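Long-range contacts in hypothetical protein aq_1665 (Aquifex aeolicus, PDB 1XM7), which is of unknown function but belongs to the calcineurin-like phosphoesterase family and so probably acts as a hydrolase: residues M130-Y135 with Y162-I167; R108-H113 with E138-L143. All coordinates share one frame; numbering follows the deposited sequence.

Contact 1. Residues M130-Y135 with Y162-I167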
loop_
_atom_site.group_PDB
_atom_site.type_symbol
_atom_site.label_atom_id
_atom_site.label_comp_id
_atom_site.label_asym_id
_atom_site.label_seq_id
_atom_site.Cartn_x
_atom_site.Cartn_y
_atom_site.Cartn_z
ATOM N N MET A 130 11.108 12.553 -5.346
ATOM C CA MET A 130 11.299 12.737 -3.917
ATOM C C MET A 130 11.598 11.392 -3.266
ATOM O O MET A 130 12.475 11.283 -2.409
ATOM C CB MET A 130 10.049 13.370 -3.308
ATOM C CG MET A 130 9.762 14.790 -3.817
ATOM S SD MET A 130 11.088 15.950 -3.415
ATOM C CE MET A 130 10.188 17.095 -2.586
ATOM N N VAL A 131 10.871 10.365 -3.691
ATOM C CA VAL A 131 11.052 9.016 -3.165
ATOM C C VAL A 131 12.486 8.543 -3.399
ATOM O O VAL A 131 13.134 8.010 -2.496
ATOM C CB VAL A 131 10.066 8.025 -3.847
ATOM C CG1 VAL A 131 10.372 6.599 -3.412
ATOM C CG2 VAL A 131 8.624 8.389 -3.488
ATOM N N ARG A 132 12.963 8.727 -4.626
ATOM C CA ARG A 132 14.319 8.350 -4.985
ATOM C C ARG A 132 15.271 9.137 -4.092
ATOM O O ARG A 132 16.163 8.575 -3.457
ATOM C CB ARG A 132 14.601 8.694 -6.444
ATOM C CG ARG A 132 13.661 8.045 -7.429
ATOM C CD ARG A 132 14.264 8.058 -8.830
ATOM N NE ARG A 132 14.373 9.402 -9.390
ATOM C CZ ARG A 132 13.411 10.009 -10.080
ATOM N NH1 ARG A 132 12.263 9.391 -10.300
ATOM N NH2 ARG A 132 13.593 11.234 -10.553
ATOM N N GLU A 133 15.062 10.446 -4.033
ATOM C CA GLU A 133 15.912 11.301 -3.225
ATOM C C GLU A 133 16.034 10.788 -1.802
ATOM O O GLU A 133 17.146 10.603 -1.300
ATOM C CB GLU A 133 15.379 12.734 -3.241
ATOM C CG GLU A 133 16.454 13.762 -3.579
ATOM C CD GLU A 133 17.455 13.254 -4.623
ATOM O OE1 GLU A 133 17.049 12.981 -5.785
ATOM O OE2 GLU A 133 18.652 13.123 -4.269
ATOM N N ILE A 134 14.900 10.541 -1.155
ATOM C CA ILE A 134 14.904 10.029 0.219
ATOM C C ILE A 134 15.667 8.709 0.274
ATOM O O ILE A 134 16.543 8.512 1.120
ATOM C CB ILE A 134 13.473 9.767 0.729
ATOM C CG1 ILE A 134 12.756 11.089 1.001
ATOM C CG2 ILE A 134 13.518 8.887 1.970
ATOM C CD1 ILE A 134 11.272 10.914 1.283
ATOM N N TYR A 135 15.311 7.810 -0.636
ATOM C CA TYR A 135 15.940 6.506 -0.713
ATOM C C TYR A 135 17.447 6.661 -0.652
ATOM O O TYR A 135 18.105 6.058 0.196
ATOM C CB TYR A 135 15.561 5.820 -2.018
ATOM C CG TYR A 135 15.983 4.367 -2.100
ATOM C CD1 TYR A 135 15.176 3.354 -1.584
ATOM C CD2 TYR A 135 17.165 4.003 -2.739
ATOM C CE1 TYR A 135 15.531 2.015 -1.712
ATOM C CE2 TYR A 135 17.528 2.668 -2.872
ATOM C CZ TYR A 135 16.708 1.679 -2.362
ATOM O OH TYR A 135 17.053 0.355 -2.534
ATOM N N TYR A 162 17.001 2.436 -11.624
ATOM C CA TYR A 162 17.810 3.189 -10.682
ATOM C C TYR A 162 18.293 2.113 -9.734
ATOM O O TYR A 162 17.610 1.108 -9.544
ATOM C CB TYR A 162 16.965 4.200 -9.908
ATOM C CG TYR A 162 16.369 5.291 -10.761
ATOM C CD1 TYR A 162 15.237 5.058 -11.552
ATOM C CD2 TYR A 162 16.942 6.564 -10.789
ATOM C CE1 TYR A 162 14.690 6.072 -12.348
ATOM C CE2 TYR A 162 16.404 7.581 -11.584
ATOM C CZ TYR A 162 15.281 7.330 -12.357
ATOM O OH TYR A 162 14.759 8.342 -13.130
ATOM N N ARG A 163 19.464 2.297 -9.144
ATOM C CA ARG A 163 19.964 1.286 -8.225
ATOM C C ARG A 163 19.036 1.226 -7.014
ATOM O O ARG A 163 19.452 1.476 -5.878
ATOM C CB ARG A 163 21.393 1.616 -7.786
ATOM C CG ARG A 163 22.354 0.467 -8.032
ATOM C CD ARG A 163 23.344 0.802 -9.121
ATOM N NE ARG A 163 24.384 1.691 -8.623
ATOM C CZ ARG A 163 25.463 2.034 -9.316
ATOM N NH1 ARG A 163 25.641 1.569 -10.541
ATOM N NH2 ARG A 163 26.374 2.831 -8.777
ATOM N N ILE A 164 17.774 0.896 -7.278
ATOM C CA ILE A 164 16.756 0.818 -6.239
ATOM C C ILE A 164 15.994 -0.506 -6.303
ATOM O O ILE A 164 15.537 -0.927 -7.373
ATOM C CB ILE A 164 15.733 1.987 -6.374
ATOM C CG1 ILE A 164 16.442 3.338 -6.227
ATOM C CG2 ILE A 164 14.649 1.851 -5.328
ATOM C CD1 ILE A 164 15.552 4.546 -6.481
ATOM N N GLU A 165 15.879 -1.161 -5.152
ATOM C CA GLU A 165 15.154 -2.418 -5.056
ATOM C C GLU A 165 13.765 -2.095 -4.517
ATOM O O GLU A 165 13.625 -1.246 -3.645
ATOM C CB GLU A 165 15.887 -3.380 -4.119
ATOM C CG GLU A 165 17.177 -3.921 -4.711
ATOM C CD GLU A 165 16.952 -4.633 -6.042
ATOM O OE1 GLU A 165 17.946 -4.919 -6.751
ATOM O OE2 GLU A 165 15.780 -4.912 -6.379
ATOM N N CYS A 166 12.738 -2.763 -5.025
ATOM C CA CYS A 166 11.385 -2.466 -4.573
ATOM C C CYS A 166 10.391 -3.610 -4.736
ATOM O O CYS A 166 10.669 -4.615 -5.384
ATOM C CB CYS A 166 10.854 -1.248 -5.339
ATOM S SG CYS A 166 10.651 -1.572 -7.125
ATOM N N ILE A 167 9.222 -3.436 -4.134
ATOM C CA ILE A 167 8.146 -4.408 -4.223
ATOM C C ILE A 167 6.838 -3.628 -4.201
ATOM O O ILE A 167 6.654 -2.731 -3.378
ATOM C CB ILE A 167 8.165 -5.402 -3.057
ATOM C CG1 ILE A 167 6.726 -5.683 -2.632
ATOM C CG2 ILE A 167 9.042 -4.890 -1.934
ATOM C CD1 ILE A 167 6.585 -6.233 -1.251
HETATM O O HOH W 1 19.405 -0.726 -3.503
#

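Contact 2. Residues R108-H113 with E138-L143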
loop_
_atom_site.group_PDB
_atom_site.type_symbol
_atom_site.label_atom_id
_atom_site.label_comp_id
_atom_site.label_asym_id
_atom_site.label_seq_id
_atom_site.Cartn_x
_atom_site.Cartn_y
_atom_site.Cartn_z
ATOM N N ARG A 108 17.221 -1.392 5.928
ATOM C CA ARG A 108 16.420 -0.181 6.055
ATOM C C ARG A 108 15.368 -0.107 4.951
ATOM O O ARG A 108 15.696 -0.220 3.769
ATOM C CB ARG A 108 17.357 1.020 5.990
ATOM C CG ARG A 108 16.823 2.268 6.614
ATOM C CD ARG A 108 17.942 3.269 6.843
ATOM N NE ARG A 108 17.399 4.517 7.365
ATOM C CZ ARG A 108 18.125 5.514 7.862
ATOM N NH1 ARG A 108 19.449 5.418 7.917
ATOM N NH2 ARG A 108 17.523 6.616 8.295
ATOM N N ILE A 109 14.111 0.105 5.345
ATOM C CA ILE A 109 13.002 0.146 4.395
ATOM C C ILE A 109 12.235 1.467 4.249
ATOM O O ILE A 109 11.735 2.035 5.228
ATOM C CB ILE A 109 11.959 -0.951 4.722
ATOM C CG1 ILE A 109 12.654 -2.302 4.914
ATOM C CG2 ILE A 109 10.937 -1.048 3.590
ATOM C CD1 ILE A 109 11.736 -3.406 5.415
ATOM N N LEU A 110 12.132 1.926 3.003
ATOM C CA LEU A 110 11.406 3.141 2.672
ATOM C C LEU A 110 9.999 2.725 2.274
ATOM O O LEU A 110 9.807 1.872 1.398
ATOM C CB LEU A 110 12.044 3.867 1.483
ATOM C CG LEU A 110 11.893 5.390 1.331
ATOM C CD1 LEU A 110 11.806 5.726 -0.139
ATOM C CD2 LEU A 110 10.676 5.912 2.044
ATOM N N LEU A 111 9.024 3.337 2.934
ATOM C CA LEU A 111 7.622 3.087 2.666
ATOM C C LEU A 111 7.052 4.359 2.067
ATOM O O LEU A 111 7.085 5.430 2.686
ATOM C CB LEU A 111 6.880 2.785 3.959
ATOM C CG LEU A 111 7.435 1.688 4.861
ATOM C CD1 LEU A 111 6.577 1.623 6.103
ATOM C CD2 LEU A 111 7.447 0.348 4.139
ATOM N N SER A 112 6.539 4.241 0.855
ATOM C CA SER A 112 5.949 5.378 0.184
ATOM C C SER A 112 4.844 4.867 -0.735
ATOM O O SER A 112 4.797 3.678 -1.048
ATOM C CB SER A 112 7.008 6.099 -0.628
ATOM O OG SER A 112 6.491 7.307 -1.140
ATOM N N HIS A 113 3.939 5.744 -1.147
ATOM C CA HIS A 113 2.875 5.329 -2.043
ATOM C C HIS A 113 3.403 5.323 -3.466
ATOM O O HIS A 113 3.034 4.483 -4.274
ATOM C CB HIS A 113 1.702 6.298 -1.966
ATOM C CG HIS A 113 0.676 6.083 -3.034
ATOM N ND1 HIS A 113 -0.195 5.013 -3.029
ATOM C CD2 HIS A 113 0.406 6.781 -4.161
ATOM C CE1 HIS A 113 -0.955 5.061 -4.109
ATOM N NE2 HIS A 113 -0.612 6.123 -4.813
ATOM N N GLU A 138 18.890 8.554 2.670
ATOM C CA GLU A 138 18.870 7.721 3.869
ATOM C C GLU A 138 19.537 6.362 3.683
ATOM O O GLU A 138 19.501 5.526 4.576
ATOM C CB GLU A 138 17.430 7.522 4.343
ATOM C CG GLU A 138 16.688 8.812 4.639
ATOM C CD GLU A 138 17.405 9.694 5.657
ATOM O OE1 GLU A 138 17.660 9.232 6.796
ATOM O OE2 GLU A 138 17.712 10.858 5.314
ATOM N N ASN A 139 20.139 6.142 2.521
ATOM C CA ASN A 139 20.821 4.884 2.236
ATOM C C ASN A 139 19.928 3.688 2.483
ATOM O O ASN A 139 20.312 2.743 3.168
ATOM C CB ASN A 139 22.088 4.779 3.084
ATOM C CG ASN A 139 23.110 5.839 2.716
ATOM O OD1 ASN A 139 23.750 5.753 1.662
ATOM N ND2 ASN A 139 23.252 6.862 3.567
ATOM N N CYS A 140 18.736 3.732 1.904
ATOM C CA CYS A 140 17.763 2.659 2.060
ATOM C C CYS A 140 18.081 1.410 1.249
ATOM O O CYS A 140 18.668 1.472 0.161
ATOM C CB CYS A 140 16.366 3.169 1.705
ATOM S SG CYS A 140 15.754 4.410 2.866
ATOM N N ASP A 141 17.683 0.269 1.799
ATOM C CA ASP A 141 17.920 -1.008 1.156
ATOM C C ASP A 141 16.746 -1.452 0.291
ATOM O O ASP A 141 16.926 -2.112 -0.738
ATOM C CB ASP A 141 18.222 -2.058 2.226
ATOM C CG ASP A 141 19.522 -1.775 2.956
ATOM O OD1 ASP A 141 20.597 -1.940 2.333
ATOM O OD2 ASP A 141 19.472 -1.371 4.141
ATOM N N LEU A 142 15.540 -1.080 0.696
ATOM C CA LEU A 142 14.361 -1.466 -0.058
ATOM C C LEU A 142 13.263 -0.411 -0.024
ATOM O O LEU A 142 13.161 0.379 0.915
ATOM C CB LEU A 142 13.819 -2.784 0.492
ATOM C CG LEU A 142 12.496 -3.310 -0.060
ATOM C CD1 LEU A 142 12.639 -3.683 -1.540
ATOM C CD2 LEU A 142 12.060 -4.514 0.779
ATOM N N LEU A 143 12.450 -0.405 -1.074
ATOM C CA LEU A 143 11.329 0.510 -1.171
ATOM C C LEU A 143 10.085 -0.318 -1.384
ATOM O O LEU A 143 10.013 -1.101 -2.320
ATOM C CB LEU A 143 11.486 1.465 -2.355
ATOM C CG LEU A 143 10.240 2.299 -2.703
ATOM C CD1 LEU A 143 9.880 3.209 -1.540
ATOM C CD2 LEU A 143 10.493 3.120 -3.957
#

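Contact 1. Residues M130-Y135 with Y162-I167
Side chains from one flank of helix 125-137 meet the loop that runs into the edge strand 166-168, a partly buried helix-to-loop contact built chiefly from two aromatic rings, each with an aliphatic group lying over one face. Tyr135 and Ile164 form the inner pair. With its CG anti to the backbone N, Tyr135 reaches out from the helix and slides past Ile164 in the opposite direction; Ile164 CG2 sits 3.7 Å from the ring centroid in a CH-pi contact, while its CG1 lies 3.6 Å from Tyr135 CE2. The phenol tip then meets the backbone: Glu165 N donates to Tyr135 OH over 3.2 Å, nearly straight at 171°. A water at the ring's edge is hydrogen-bonded to Tyr135 OH at 2.8 Å and donates to Arg163 O, at the centre of an inverse gamma turn, so the hydroxyl is tied to the loop directly at Glu165 N and through the water at Arg163 O. Farther out, Arg132 lays CD over the face of Tyr162, 3.6 Å from its centroid; a bend at chi3 (-68°) then turns the guanidinium to within 15° of parallel to the ring, with Tyr162 OH over its centre. The polar ends are held elsewhere, Arg132 NH1 by Ala116 O and Tyr162 OH by Lys117 NZ. Beyond the loop, Cys166 is disulfide-bonded to Cys159, and Ile167 pairs with strand 142-145, against whose Leu143 the helix packs Val131.

Contact 2. Residues R108-H113 with E138-L143
Strands 107-112 and 142-145 are the two parallel strands of a beta-alpha-beta unit whose connection is helix 125-137, and this buried contact is where their pairing begins. Ile109 stands beside Leu142 and Leu110 beside Leu143. Leu110 N donates to Leu142 O at 2.8 Å, almost along the C=O axis. One step earlier, Arg108 O takes two donors in its carbonyl plane, Asp141 N at 2.8 Å and Leu142 N at 3.2 Å. Asp141 returns the bond through its side chain: OD2, using its anti lone pair, accepts from Arg108 N at 2.9 Å, so backbone and carboxylate together grip this residue. The Arg108 side chain, extended from CG to NE, reaches the end of the helix, where NH2 makes a 3.0 Å salt bridge to Glu138 OE1, with the two planar groups 77° apart; Glu138 O lies over one guanidinium face. Asn139, with positive phi, closes the helix in a Schellman motif. On the helix-facing side of the sheet, Leu110 and Leu143 lie side by side, their CD1 methyls 3.5 Å apart, and Cys140 SG packs on Leu110 CB. Val131 of helix 125-137 packs against both leucines, while antiparallel strand 99-104 borders 107-112 on its other edge.

How the contacts relate
The two contacts illustrate how one helix and one sheet share their elements. Contact 2 is the buried one, a strand pairing made mainly by backbone bonds, with its charged groups gathered at the end near the helix terminus. Contact 1 is only partly buried and relies on side chains, aromatic faces and a water, where the loop enters the outermost strand, 166-168. The centres of contact 1 and contact 2 are about 7 Å apart, and their segments alternate along the chain. Strand 142-145 lies between 107-112 and 166-168, and Glu165 O probably accepts a hydrogen bond from Leu143 N. Tyr135 also belongs to both settings, its backbone O probably bonded to Cys140 N.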